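Local coordinates for malonyl-CoA-[acyl-carrier-protein] transacylase (Coxiella burnetii, PDB 3TQE) that probably transfers the malonyl group from malonyl-CoA to holo acyl carrier protein, supplying malonyl-ACP for fatty acid synthesis, at residues Glu297-Thr302 and Leu308-Arg313; Gly137-Leu142 and Asn185-Glu190; Ser41-Tyr46 and Glu113-Val118; Pro68-Ala73 and Cys279-Lys284. All blocks are in the same frame, centred on the assembly; numbering follows the deposited sequence.

How the contacts relate
Contacts 1, 3 and 4 lie in the large α/β-hydrolase-like part of the acyltransferase, and contact 2 in the small ferredoxin-like part. Contact 4 is the most central, about 8 Å from the centre of the chain. Contact 1 meets its loop side, with Thr302 and Leu301 on residues 279-281. Contact 3 meets its helix side, at Leu71 and Pro68. The centre distances are 16 and 15 Å. Contact 2 is 28 Å or more from the others, centre to centre. Along the chain, contacts 3 and 4 interleave, contact 2 is nested inside contact 4, and contact 1 comes last. The Leu70 side chain of contact 4 is about 9 Å from that of the predicted active-site Ser96.

Contact 1 of 4, residues Glu297-Thr302 and Leu308-Arg313; sequences EILPLT and LTAIKR
The last β-strand and last helix of the α/β-hydrolase-like core meet here: Glu297 and Leu299 point at the helix, and Leu301 reaches it with CD2. Strand 297-300 is an outermost strand of the parallel sheet. The chain turns back after it, and helix 304-313 packs beside it. The axes of strand 297-300 and helix segment 308-313 come within 8.6 Å and run at 145°, nearer antiparallel than parallel. A salt bridge marks one end of the contact. Arg313 uses NE and NH2 side-on, and both nitrogens bind the same carboxylate oxygen. NE of Arg313 reaches Glu297 OE1 at 2.7 Å in a nearly straight bond, N-H...O angle 163°. NH2 of Arg313 reaches Glu297 OE1 at 3.1 Å with a more bent geometry. The oxygen lies in the guanidinium plane, but the carboxylate is turned 54° against that plane, so NE meets OE1 from above the carboxylate. Glu297 gets there with an extended chain. The Arg313 chain is bent at chi2, which brings its guanidinium edge back to the strand. The double grip probably limits rotation of the guanidinium and stabilises the negative charge of Glu297. Farther along, the contact is apolar. Arg313 CD lies alongside the Leu299 methyl CD1, at 4.1 Å. Trp81 of helix 63-83 packs on both Leu301 and Ala310, and Met277 of the neighbouring strand supports Leu299 and Leu301. The Ala310 methyl is touched by two leucine branches: Leu299 CD1 at 4.0 Å from Ala310 CB, and Leu301 CD2 at 3.7 Å from the same CB.

Contact 2 of 4, residues Gly137-Leu142 and Asn185-Glu190; sequences GAIIGL and NMAKTE
Ile139 lays CD1 and CG2 on the methyl of Ala187, and Leu142 joins it from the loop that follows the strand. Ile139 CD1 and Leu142 CD1 each lie 3.8 Å from Ala187 CB. Ile139 CG2 is 4.0 Å from that Ala187 CB. The Ile139 CG1 branch lies beside its backbone N (chi1 -61°), which carries CD1 across to the helix. Leu142 reaches farther with its two branches. Its CD1 lies 3.8 Å from Ala187 O, and its CD2 lies 3.7 Å from Glu190 O, so one leucine spans the end of helix 177-189. The Glu190 carboxylate turns out from the contact. The contact belongs to the ferredoxin-like subdomain, where helix 177-189 packs on the sheet containing strand 134-140. Helix 144-155 closes over the same leucine and isoleucine through Ile147, and Ala192 fills in beside Ala187. On the outer side of the helix, Thr189 OG1 bonds back to Asn185 O at 2.8 Å. No hydrogen bond or ion pair crosses between the segments. Between these segments the attachment is therefore apolar packing, and no directional bond sets its geometry.

Contact 3 of 4, residues Ser41-Tyr46 and Glu113-Val118; sequences SSALAY and EAVKLV
Ser41 O receives two backbone N-H groups at the end of helix 31-44, in the turn that offers Ala43 and Leu44 to Val115 and Lys116. Ala45 N binds Ser41 O at 2.8 Å, and Leu44 N adds a weak bond to it. Ala45 then leaves the helix with a positive phi of 76°. No hydrogen bond crosses between the two helices; side-chain packing joins them. Leu44 and Val115 cross at about a right angle. The fork of the leucine sits on one valine methyl: Leu44 CG is 3.5 Å from Val115 CG1, and both leucine methyls touch it as well. That valine branch stands opposite its backbone N (chi1 168°), which directs it at the leucine. Ala43 CB meets the same methyl more loosely, at 4.2 Å from Val115 CG1. Lys116 lies with its extended chain along Ala43. Its CG and CE are each 4.0 Å from Ala43 CB, and Lys116 CE is 3.5 Å from Ala43 O. These are van der Waals contacts. Helix 63-83 backs the pair, with Pro68 on Leu44 and Leu71 on Val115. Elsewhere on helix 111-128, Leu117 touches helices 97-105 and 210-220, and Val118 touches helix 97-105.

Contact 4 of 4, residues Pro68-Ala73 and Cys279-Lys284; sequences PALLTA and CGPDNK
Leu70 holds CG beside its backbone N (chi1 -80°); chi2 of 173° sends CD1 out anti to CA and leaves CD2 as the branch turned to Pro281. CD2 lies against the CG-CD side of the proline ring. The shortest contact is Leu70 CD2 to Pro281 CG at 3.5 Å. The same methyl also reaches Pro281 CD at 4.1 Å. One turn along the helix, Ala73 CB meets Pro281 CD, also at 4.1 Å. The proline ring thus rests against two successive turns of helix 63-83. It lies in the loop joining strand 275-278 to helix 284-292, a β-to-α connection at the C-terminal end of the parallel sheet in the α/β-hydrolase-like core. Met22 packs on both Ala73 and Pro281. The Leu70 side chain is about 9 Å from that of Ser96, predicted to be in the active site, and about 8 Å from a bound glycine. Asp282 ties the loop to the start of helix 284-292. Asp282 OD1 accepts Asn283 N at 2.8 Å, from above the carboxylate plane. Asp282 OD2 forms a salt bridge with Lys284 NZ at 2.7 Å, on the syn side but 32° out of the carboxylate plane. Within helix 63-83, Pro68 O takes Thr72 N and Thr72 OG1 from opposite faces.

Contact 1 of 4, residues Glu297-Thr302 and Leu308-Arg313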
loop_
_atom_site.group_PDB
_atom_site.type_symbol
_atom_site.label_atom_id
_atom_site.label_comp_id
_atom_site.label_asym_id
_atom_site.label_seq_id
_atom_site.Cartn_x
_atom_site.Cartn_y
_atom_site.Cartn_z
ATOM N N GLU A 297 -2.960 3.246 -18.279
ATOM C CA GLU A 297 -1.641 2.723 -18.515
ATOM C C GLU A 297 -0.889 2.732 -17.198
ATOM O O GLU A 297 -0.892 3.737 -16.528
ATOM C CB GLU A 297 -0.941 3.639 -19.501
ATOM C CG GLU A 297 0.467 3.248 -19.831
ATOM C CD GLU A 297 1.062 4.033 -20.993
ATOM O OE1 GLU A 297 0.477 5.045 -21.413
ATOM O OE2 GLU A 297 2.130 3.624 -21.496
ATOM N N ILE A 298 -0.284 1.610 -16.823
ATOM C CA ILE A 298 0.496 1.533 -15.591
ATOM C C ILE A 298 1.876 1.064 -15.974
ATOM O O ILE A 298 2.047 0.014 -16.615
ATOM C CB ILE A 298 -0.112 0.584 -14.530
ATOM C CG1 ILE A 298 -1.601 0.871 -14.338
ATOM C CG2 ILE A 298 0.634 0.737 -13.186
ATOM C CD1 ILE A 298 -2.514 -0.018 -15.144
ATOM N N LEU A 299 2.860 1.860 -15.616
ATOM C CA LEU A 299 4.219 1.589 -15.988
ATOM C C LEU A 299 5.020 1.112 -14.798
ATOM O O LEU A 299 4.964 1.696 -13.735
ATOM C CB LEU A 299 4.841 2.854 -16.529
ATOM C CG LEU A 299 4.145 3.380 -17.796
ATOM C CD1 LEU A 299 4.441 4.871 -17.950
ATOM C CD2 LEU A 299 4.626 2.599 -18.964
ATOM N N PRO A 300 5.756 0.015 -14.966
ATOM C CA PRO A 300 6.635 -0.455 -13.929
ATOM C C PRO A 300 7.928 0.336 -13.884
ATOM O O PRO A 300 8.355 0.928 -14.885
ATOM C CB PRO A 300 6.926 -1.883 -14.351
ATOM C CG PRO A 300 6.868 -1.856 -15.775
ATOM C CD PRO A 300 5.830 -0.832 -16.159
ATOM N N LEU A 301 8.567 0.322 -12.730
ATOM C CA LEU A 301 9.748 1.136 -12.485
ATOM C C LEU A 301 10.881 0.350 -11.841
ATOM O O LEU A 301 11.670 0.906 -11.090
ATOM C CB LEU A 301 9.380 2.309 -11.599
ATOM C CG LEU A 301 8.393 3.327 -12.164
ATOM C CD1 LEU A 301 8.170 4.396 -11.107
ATOM C CD2 LEU A 301 8.881 3.949 -13.472
ATOM N N THR A 302 10.959 -0.935 -12.121
ATOM C CA THR A 302 11.828 -1.799 -11.342
ATOM C C THR A 302 13.221 -2.016 -11.934
ATOM O O THR A 302 14.025 -2.754 -11.368
ATOM C CB THR A 302 11.147 -3.123 -11.109
ATOM O OG1 THR A 302 10.631 -3.601 -12.351
ATOM C CG2 THR A 302 10.017 -2.974 -10.088
ATOM N N LEU A 308 13.594 4.749 -17.402
ATOM C CA LEU A 308 13.854 5.654 -18.513
ATOM C C LEU A 308 12.755 5.587 -19.551
ATOM O O LEU A 308 12.366 6.611 -20.083
ATOM C CB LEU A 308 15.210 5.347 -19.130
ATOM C CG LEU A 308 16.393 5.705 -18.225
ATOM C CD1 LEU A 308 17.642 5.092 -18.817
ATOM C CD2 LEU A 308 16.573 7.190 -18.027
ATOM N N THR A 309 12.212 4.405 -19.803
ATOM C CA THR A 309 11.088 4.233 -20.704
ATOM C C THR A 309 9.860 5.006 -20.226
ATOM O O THR A 309 9.194 5.686 -21.006
ATOM C CB THR A 309 10.746 2.762 -20.833
ATOM O OG1 THR A 309 11.838 2.124 -21.502
ATOM C CG2 THR A 309 9.476 2.520 -21.613
ATOM N N ALA A 310 9.584 4.892 -18.935
ATOM C CA ALA A 310 8.458 5.578 -18.328
ATOM C C ALA A 310 8.629 7.081 -18.433
ATOM O O ALA A 310 7.675 7.785 -18.701
ATOM C CB ALA A 310 8.296 5.146 -16.878
ATOM N N ILE A 311 9.817 7.592 -18.145
ATOM C CA ILE A 311 10.055 9.015 -18.243
ATOM C C ILE A 311 9.840 9.482 -19.671
ATOM O O ILE A 311 9.190 10.498 -19.927
ATOM C CB ILE A 311 11.442 9.382 -17.752
ATOM C CG1 ILE A 311 11.586 9.054 -16.262
ATOM C CG2 ILE A 311 11.743 10.843 -18.024
ATOM C CD1 ILE A 311 13.003 9.172 -15.729
ATOM N N LYS A 312 10.356 8.717 -20.610
ATOM C CA LYS A 312 10.226 9.087 -22.007
ATOM C C LYS A 312 8.758 9.094 -22.434
ATOM O O LYS A 312 8.344 9.950 -23.225
ATOM C CB LYS A 312 11.064 8.136 -22.868
ATOM C CG LYS A 312 11.175 8.607 -24.287
ATOM C CD LYS A 312 12.107 7.742 -25.110
ATOM C CE LYS A 312 12.307 8.379 -26.479
ATOM N NZ LYS A 312 13.154 7.542 -27.389
ATOM N N ARG A 313 7.961 8.174 -21.921
ATOM C CA ARG A 313 6.555 8.072 -22.272
ATOM C C ARG A 313 5.794 9.349 -21.981
ATOM O O ARG A 313 4.828 9.676 -22.679
ATOM C CB ARG A 313 5.913 6.886 -21.562
ATOM C CG ARG A 313 4.542 6.592 -22.057
ATOM C CD ARG A 313 3.536 7.237 -21.183
ATOM N NE ARG A 313 2.190 7.111 -21.731
ATOM C CZ ARG A 313 1.549 8.030 -22.453
ATOM N NH1 ARG A 313 2.119 9.185 -22.775
ATOM N NH2 ARG A 313 0.306 7.780 -22.845
#

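Contact 2 of 4, residues Gly137-Leu142 and Asn185-Glu190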
loop_
_atom_site.group_PDB
_atom_site.type_symbol
_atom_site.label_atom_id
_atom_site.label_comp_id
_atom_site.label_asym_id
_atom_site.label_seq_id
_atom_site.Cartn_x
_atom_site.Cartn_y
_atom_site.Cartn_z
ATOM N N GLY A 137 -9.773 -12.291 3.595
ATOM C CA GLY A 137 -10.210 -13.079 2.473
ATOM C C GLY A 137 -10.524 -12.233 1.267
ATOM O O GLY A 137 -11.039 -11.150 1.387
ATOM N N ALA A 138 -10.237 -12.776 0.100
ATOM C CA ALA A 138 -10.481 -12.117 -1.157
ATOM C C ALA A 138 -11.730 -12.647 -1.787
ATOM O O ALA A 138 -11.920 -13.862 -1.851
ATOM C CB ALA A 138 -9.319 -12.367 -2.075
ATOM N N ILE A 139 -12.565 -11.735 -2.266
ATOM C CA ILE A 139 -13.790 -12.078 -2.953
ATOM C C ILE A 139 -13.728 -11.431 -4.317
ATOM O O ILE A 139 -13.536 -10.219 -4.420
ATOM C CB ILE A 139 -15.016 -11.589 -2.218
ATOM C CG1 ILE A 139 -15.081 -12.229 -0.830
ATOM C CG2 ILE A 139 -16.265 -11.915 -3.009
ATOM C CD1 ILE A 139 -16.187 -11.699 0.026
ATOM N N ILE A 140 -13.879 -12.239 -5.358
ATOM C CA ILE A 140 -13.857 -11.728 -6.719
ATOM C C ILE A 140 -15.180 -12.058 -7.352
ATOM O O ILE A 140 -15.617 -13.205 -7.298
ATOM C CB ILE A 140 -12.710 -12.333 -7.513
ATOM C CG1 ILE A 140 -11.385 -11.969 -6.836
ATOM C CG2 ILE A 140 -12.772 -11.866 -8.957
ATOM C CD1 ILE A 140 -10.153 -12.352 -7.600
ATOM N N GLY A 141 -15.829 -11.050 -7.921
ATOM C CA GLY A 141 -17.044 -11.247 -8.703
ATOM C C GLY A 141 -18.347 -10.761 -8.113
ATOM O O GLY A 141 -19.415 -10.926 -8.747
ATOM N N LEU A 142 -18.301 -10.166 -6.924
ATOM C CA LEU A 142 -19.460 -9.536 -6.306
ATOM C C LEU A 142 -19.155 -8.060 -6.093
ATOM O O LEU A 142 -17.991 -7.682 -5.933
ATOM C CB LEU A 142 -19.775 -10.165 -4.948
ATOM C CG LEU A 142 -20.174 -11.633 -4.936
ATOM C CD1 LEU A 142 -20.396 -12.058 -3.504
ATOM C CD2 LEU A 142 -21.425 -11.883 -5.766
ATOM N N ASN A 185 -17.789 -18.209 2.491
ATOM C CA ASN A 185 -18.656 -19.272 2.022
ATOM C C ASN A 185 -19.978 -18.724 1.491
ATOM O O ASN A 185 -20.471 -19.176 0.461
ATOM C CB ASN A 185 -18.869 -20.287 3.145
ATOM C CG ASN A 185 -19.309 -21.608 2.619
ATOM O OD1 ASN A 185 -18.630 -22.231 1.803
ATOM N ND2 ASN A 185 -20.425 -22.035 3.051
HETATM N N MSE A 186 -20.537 -17.719 2.167
HETATM C CA MSE A 186 -21.739 -17.066 1.668
HETATM C C MSE A 186 -21.485 -16.386 0.345
HETATM O O MSE A 186 -22.339 -16.382 -0.527
HETATM C CB MSE A 186 -22.239 -16.031 2.637
HETATM C CG MSE A 186 -22.833 -16.556 3.823
HETATM SE SE MSE A 186 -23.651 -15.134 4.834
HETATM C CE MSE A 186 -23.915 -16.165 6.382
ATOM N N ALA A 187 -20.315 -15.788 0.180
ATOM C CA ALA A 187 -20.027 -15.124 -1.080
ATOM C C ALA A 187 -20.043 -16.120 -2.220
ATOM O O ALA A 187 -20.564 -15.837 -3.283
ATOM C CB ALA A 187 -18.695 -14.409 -1.006
ATOM N N LYS A 188 -19.480 -17.297 -1.992
ATOM C CA LYS A 188 -19.503 -18.350 -2.994
ATOM C C LYS A 188 -20.929 -18.753 -3.290
ATOM O O LYS A 188 -21.307 -18.914 -4.470
ATOM C CB LYS A 188 -18.708 -19.545 -2.493
ATOM C CG LYS A 188 -17.267 -19.475 -2.880
ATOM C CD LYS A 188 -17.163 -19.813 -4.371
ATOM C CE LYS A 188 -15.764 -20.045 -4.820
ATOM N NZ LYS A 188 -15.707 -20.136 -6.301
ATOM N N THR A 189 -21.732 -18.857 -2.236
ATOM C CA THR A 189 -23.134 -19.198 -2.356
ATOM C C THR A 189 -23.888 -18.180 -3.211
ATOM O O THR A 189 -24.758 -18.536 -4.008
ATOM C CB THR A 189 -23.768 -19.384 -0.967
ATOM O OG1 THR A 189 -22.977 -20.320 -0.213
ATOM C CG2 THR A 189 -25.173 -19.909 -1.078
ATOM N N GLU A 190 -23.489 -16.912 -3.110
ATOM C CA GLU A 190 -24.108 -15.821 -3.872
ATOM C C GLU A 190 -23.493 -15.599 -5.265
ATOM O O GLU A 190 -23.872 -14.651 -5.979
ATOM C CB GLU A 190 -24.037 -14.530 -3.053
ATOM C CG GLU A 190 -24.826 -14.556 -1.752
ATOM C CD GLU A 190 -26.333 -14.668 -1.933
ATOM O OE1 GLU A 190 -26.916 -13.800 -2.618
ATOM O OE2 GLU A 190 -26.942 -15.614 -1.363
#

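Contact 3 of 4, residues Ser41-Tyr46 and Glu113-Val118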
loop_
_atom_site.group_PDB
_atom_site.type_symbol
_atom_site.label_atom_id
_atom_site.label_comp_id
_atom_site.label_asym_id
_atom_site.label_seq_id
_atom_site.Cartn_x
_atom_site.Cartn_y
_atom_site.Cartn_z
ATOM N N SER A 41 18.460 0.669 7.286
ATOM C CA SER A 41 19.140 -0.248 8.178
ATOM C C SER A 41 19.694 0.459 9.387
ATOM O O SER A 41 19.689 -0.114 10.468
ATOM C CB SER A 41 20.264 -0.958 7.436
ATOM O OG SER A 41 19.720 -1.786 6.434
ATOM N N SER A 42 20.168 1.681 9.215
ATOM C CA SER A 42 20.644 2.435 10.351
ATOM C C SER A 42 19.500 2.739 11.313
ATOM O O SER A 42 19.669 2.686 12.538
ATOM C CB SER A 42 21.368 3.683 9.890
ATOM O OG SER A 42 22.572 3.295 9.252
ATOM N N ALA A 43 18.327 2.996 10.769
ATOM C CA ALA A 43 17.167 3.254 11.586
ATOM C C ALA A 43 16.651 2.002 12.301
ATOM O O ALA A 43 16.201 2.085 13.450
ATOM C CB ALA A 43 16.084 3.840 10.722
ATOM N N LEU A 44 16.730 0.849 11.641
ATOM C CA LEU A 44 16.168 -0.416 12.120
ATOM C C LEU A 44 17.127 -1.198 12.990
ATOM O O LEU A 44 16.720 -2.082 13.748
ATOM C CB LEU A 44 15.795 -1.285 10.923
ATOM C CG LEU A 44 14.648 -0.752 10.082
ATOM C CD1 LEU A 44 14.669 -1.415 8.704
ATOM C CD2 LEU A 44 13.332 -0.950 10.797
ATOM N N ALA A 45 18.414 -0.942 12.779
ATOM C CA ALA A 45 19.518 -1.616 13.478
ATOM C C ALA A 45 19.819 -3.033 13.004
ATOM O O ALA A 45 20.542 -3.764 13.661
ATOM C CB ALA A 45 19.349 -1.569 15.022
ATOM N N TYR A 46 19.332 -3.406 11.830
ATOM C CA TYR A 46 19.744 -4.631 11.163
ATOM C C TYR A 46 19.839 -4.321 9.674
ATOM O O TYR A 46 19.381 -3.264 9.219
ATOM C CB TYR A 46 18.784 -5.796 11.406
ATOM C CG TYR A 46 17.392 -5.582 10.866
ATOM C CD1 TYR A 46 17.075 -5.955 9.574
ATOM C CD2 TYR A 46 16.402 -4.982 11.629
ATOM C CE1 TYR A 46 15.827 -5.736 9.044
ATOM C CE2 TYR A 46 15.135 -4.802 11.120
ATOM C CZ TYR A 46 14.860 -5.178 9.814
ATOM O OH TYR A 46 13.630 -4.966 9.311
ATOM N N GLU A 113 12.530 8.389 9.806
ATOM C CA GLU A 113 11.460 8.412 10.798
ATOM C C GLU A 113 10.312 7.518 10.365
ATOM O O GLU A 113 9.740 6.768 11.159
ATOM C CB GLU A 113 11.017 9.840 11.068
ATOM C CG GLU A 113 12.168 10.630 11.678
ATOM C CD GLU A 113 11.896 12.068 12.000
ATOM O OE1 GLU A 113 10.761 12.552 11.779
ATOM O OE2 GLU A 113 12.871 12.721 12.485
ATOM N N ALA A 114 9.992 7.571 9.086
ATOM C CA ALA A 114 8.939 6.727 8.553
ATOM C C ALA A 114 9.298 5.251 8.645
ATOM O O ALA A 114 8.427 4.427 8.883
ATOM C CB ALA A 114 8.574 7.146 7.123
ATOM N N VAL A 115 10.555 4.911 8.420
ATOM C CA VAL A 115 10.988 3.526 8.546
ATOM C C VAL A 115 10.706 3.015 9.945
ATOM O O VAL A 115 10.158 1.918 10.134
ATOM C CB VAL A 115 12.475 3.376 8.185
ATOM C CG1 VAL A 115 13.028 2.001 8.597
ATOM C CG2 VAL A 115 12.659 3.627 6.728
ATOM N N LYS A 116 11.098 3.799 10.938
ATOM C CA LYS A 116 10.869 3.376 12.316
ATOM C C LYS A 116 9.371 3.282 12.602
ATOM O O LYS A 116 8.906 2.380 13.297
ATOM C CB LYS A 116 11.521 4.337 13.275
ATOM C CG LYS A 116 13.003 4.373 13.188
ATOM C CD LYS A 116 13.566 5.282 14.263
ATOM C CE LYS A 116 15.061 5.339 14.235
ATOM N NZ LYS A 116 15.520 6.444 15.149
ATOM N N LEU A 117 8.613 4.223 12.068
ATOM C CA LEU A 117 7.201 4.272 12.322
ATOM C C LEU A 117 6.491 3.045 11.719
ATOM O O LEU A 117 5.587 2.484 12.327
ATOM C CB LEU A 117 6.614 5.538 11.731
ATOM C CG LEU A 117 5.146 5.767 11.977
ATOM C CD1 LEU A 117 4.845 5.899 13.466
ATOM C CD2 LEU A 117 4.716 6.982 11.193
ATOM N N VAL A 118 6.859 2.655 10.507
ATOM C CA VAL A 118 6.163 1.531 9.905
ATOM C C VAL A 118 6.607 0.210 10.495
ATOM O O VAL A 118 5.840 -0.733 10.476
ATOM C CB VAL A 118 6.192 1.524 8.368
ATOM C CG1 VAL A 118 5.574 2.800 7.801
ATOM C CG2 VAL A 118 7.574 1.248 7.813
#

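Contact 4 of 4, residues Pro68-Ala73 and Cys279-Lys284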
loop_
_atom_site.group_PDB
_atom_site.type_symbol
_atom_site.label_atom_id
_atom_site.label_comp_id
_atom_site.label_asym_id
_atom_site.label_seq_id
_atom_site.Cartn_x
_atom_site.Cartn_y
_atom_site.Cartn_z
ATOM N N PRO A 68 8.729 -2.145 6.803
ATOM C CA PRO A 68 9.890 -1.324 6.482
ATOM C C PRO A 68 10.568 -1.740 5.170
ATOM O O PRO A 68 11.106 -0.892 4.480
ATOM C CB PRO A 68 10.822 -1.501 7.684
ATOM C CG PRO A 68 10.313 -2.673 8.398
ATOM C CD PRO A 68 8.856 -2.794 8.111
ATOM N N ALA A 69 10.519 -3.017 4.816
ATOM C CA ALA A 69 11.123 -3.488 3.577
ATOM C C ALA A 69 10.447 -2.812 2.395
ATOM O O ALA A 69 11.101 -2.324 1.489
ATOM C CB ALA A 69 10.998 -4.982 3.460
ATOM N N LEU A 70 9.119 -2.815 2.404
ATOM C CA LEU A 70 8.390 -2.256 1.273
ATOM C C LEU A 70 8.458 -0.747 1.251
ATOM O O LEU A 70 8.564 -0.127 0.187
ATOM C CB LEU A 70 6.964 -2.718 1.296
ATOM C CG LEU A 70 6.799 -4.117 0.751
ATOM C CD1 LEU A 70 5.352 -4.534 0.996
ATOM C CD2 LEU A 70 7.173 -4.206 -0.740
ATOM N N LEU A 71 8.406 -0.112 2.417
ATOM C CA LEU A 71 8.563 1.334 2.427
ATOM C C LEU A 71 9.899 1.705 1.800
ATOM O O LEU A 71 10.005 2.617 0.970
ATOM C CB LEU A 71 8.473 1.884 3.845
ATOM C CG LEU A 71 8.830 3.345 3.992
ATOM C CD1 LEU A 71 7.785 4.171 3.290
ATOM C CD2 LEU A 71 8.993 3.725 5.458
ATOM N N THR A 72 10.935 0.981 2.178
ATOM C CA THR A 72 12.289 1.259 1.703
ATOM C C THR A 72 12.391 0.996 0.205
ATOM O O THR A 72 12.963 1.790 -0.518
ATOM C CB THR A 72 13.301 0.452 2.517
ATOM O OG1 THR A 72 13.175 0.803 3.888
ATOM C CG2 THR A 72 14.727 0.746 2.065
ATOM N N ALA A 73 11.818 -0.101 -0.248
ATOM C CA ALA A 73 11.835 -0.433 -1.674
ATOM C C ALA A 73 11.114 0.640 -2.483
ATOM O O ALA A 73 11.604 1.093 -3.510
ATOM C CB ALA A 73 11.204 -1.778 -1.916
ATOM N N CYS A 279 5.339 2.653 -8.156
ATOM C CA CYS A 279 6.587 3.014 -7.521
ATOM C C CYS A 279 6.881 2.048 -6.400
ATOM O O CYS A 279 6.753 2.352 -5.233
ATOM C CB CYS A 279 6.534 4.449 -7.042
ATOM S SG CYS A 279 8.135 5.127 -6.628
ATOM N N GLY A 280 7.279 0.859 -6.788
ATOM C CA GLY A 280 7.576 -0.212 -5.849
ATOM C C GLY A 280 7.789 -1.493 -6.602
ATOM O O GLY A 280 7.702 -1.545 -7.838
ATOM N N PRO A 281 8.070 -2.563 -5.875
ATOM C CA PRO A 281 8.233 -3.871 -6.468
ATOM C C PRO A 281 6.889 -4.478 -6.856
ATOM O O PRO A 281 5.835 -4.078 -6.339
ATOM C CB PRO A 281 8.851 -4.653 -5.341
ATOM C CG PRO A 281 8.259 -4.027 -4.095
ATOM C CD PRO A 281 8.109 -2.587 -4.415
ATOM N N ASP A 282 6.933 -5.450 -7.759
ATOM C CA ASP A 282 5.785 -6.227 -8.192
ATOM C C ASP A 282 4.841 -5.357 -9.026
ATOM O O ASP A 282 5.087 -4.182 -9.219
ATOM C CB ASP A 282 5.099 -6.919 -7.008
ATOM C CG ASP A 282 4.452 -8.246 -7.370
ATOM O OD1 ASP A 282 4.284 -8.556 -8.586
ATOM O OD2 ASP A 282 4.086 -8.953 -6.407
ATOM N N ASN A 283 3.796 -5.965 -9.539
ATOM C CA ASN A 283 2.847 -5.291 -10.402
ATOM C C ASN A 283 1.415 -5.461 -9.908
ATOM O O ASN A 283 0.465 -5.472 -10.696
ATOM C CB ASN A 283 3.025 -5.760 -11.838
ATOM C CG ASN A 283 2.732 -7.220 -12.020
ATOM O OD1 ASN A 283 2.351 -7.913 -11.101
ATOM N ND2 ASN A 283 2.910 -7.699 -13.261
ATOM N N LYS A 284 1.263 -5.551 -8.581
ATOM C CA LYS A 284 -0.039 -5.786 -8.001
ATOM C C LYS A 284 -0.974 -4.619 -8.256
ATOM O O LYS A 284 -2.149 -4.814 -8.551
ATOM C CB LYS A 284 0.098 -6.066 -6.508
ATOM C CG LYS A 284 0.889 -7.311 -6.188
ATOM C CD LYS A 284 0.099 -8.532 -6.482
ATOM C CE LYS A 284 0.733 -9.776 -5.867
ATOM N NZ LYS A 284 1.797 -10.300 -6.764
#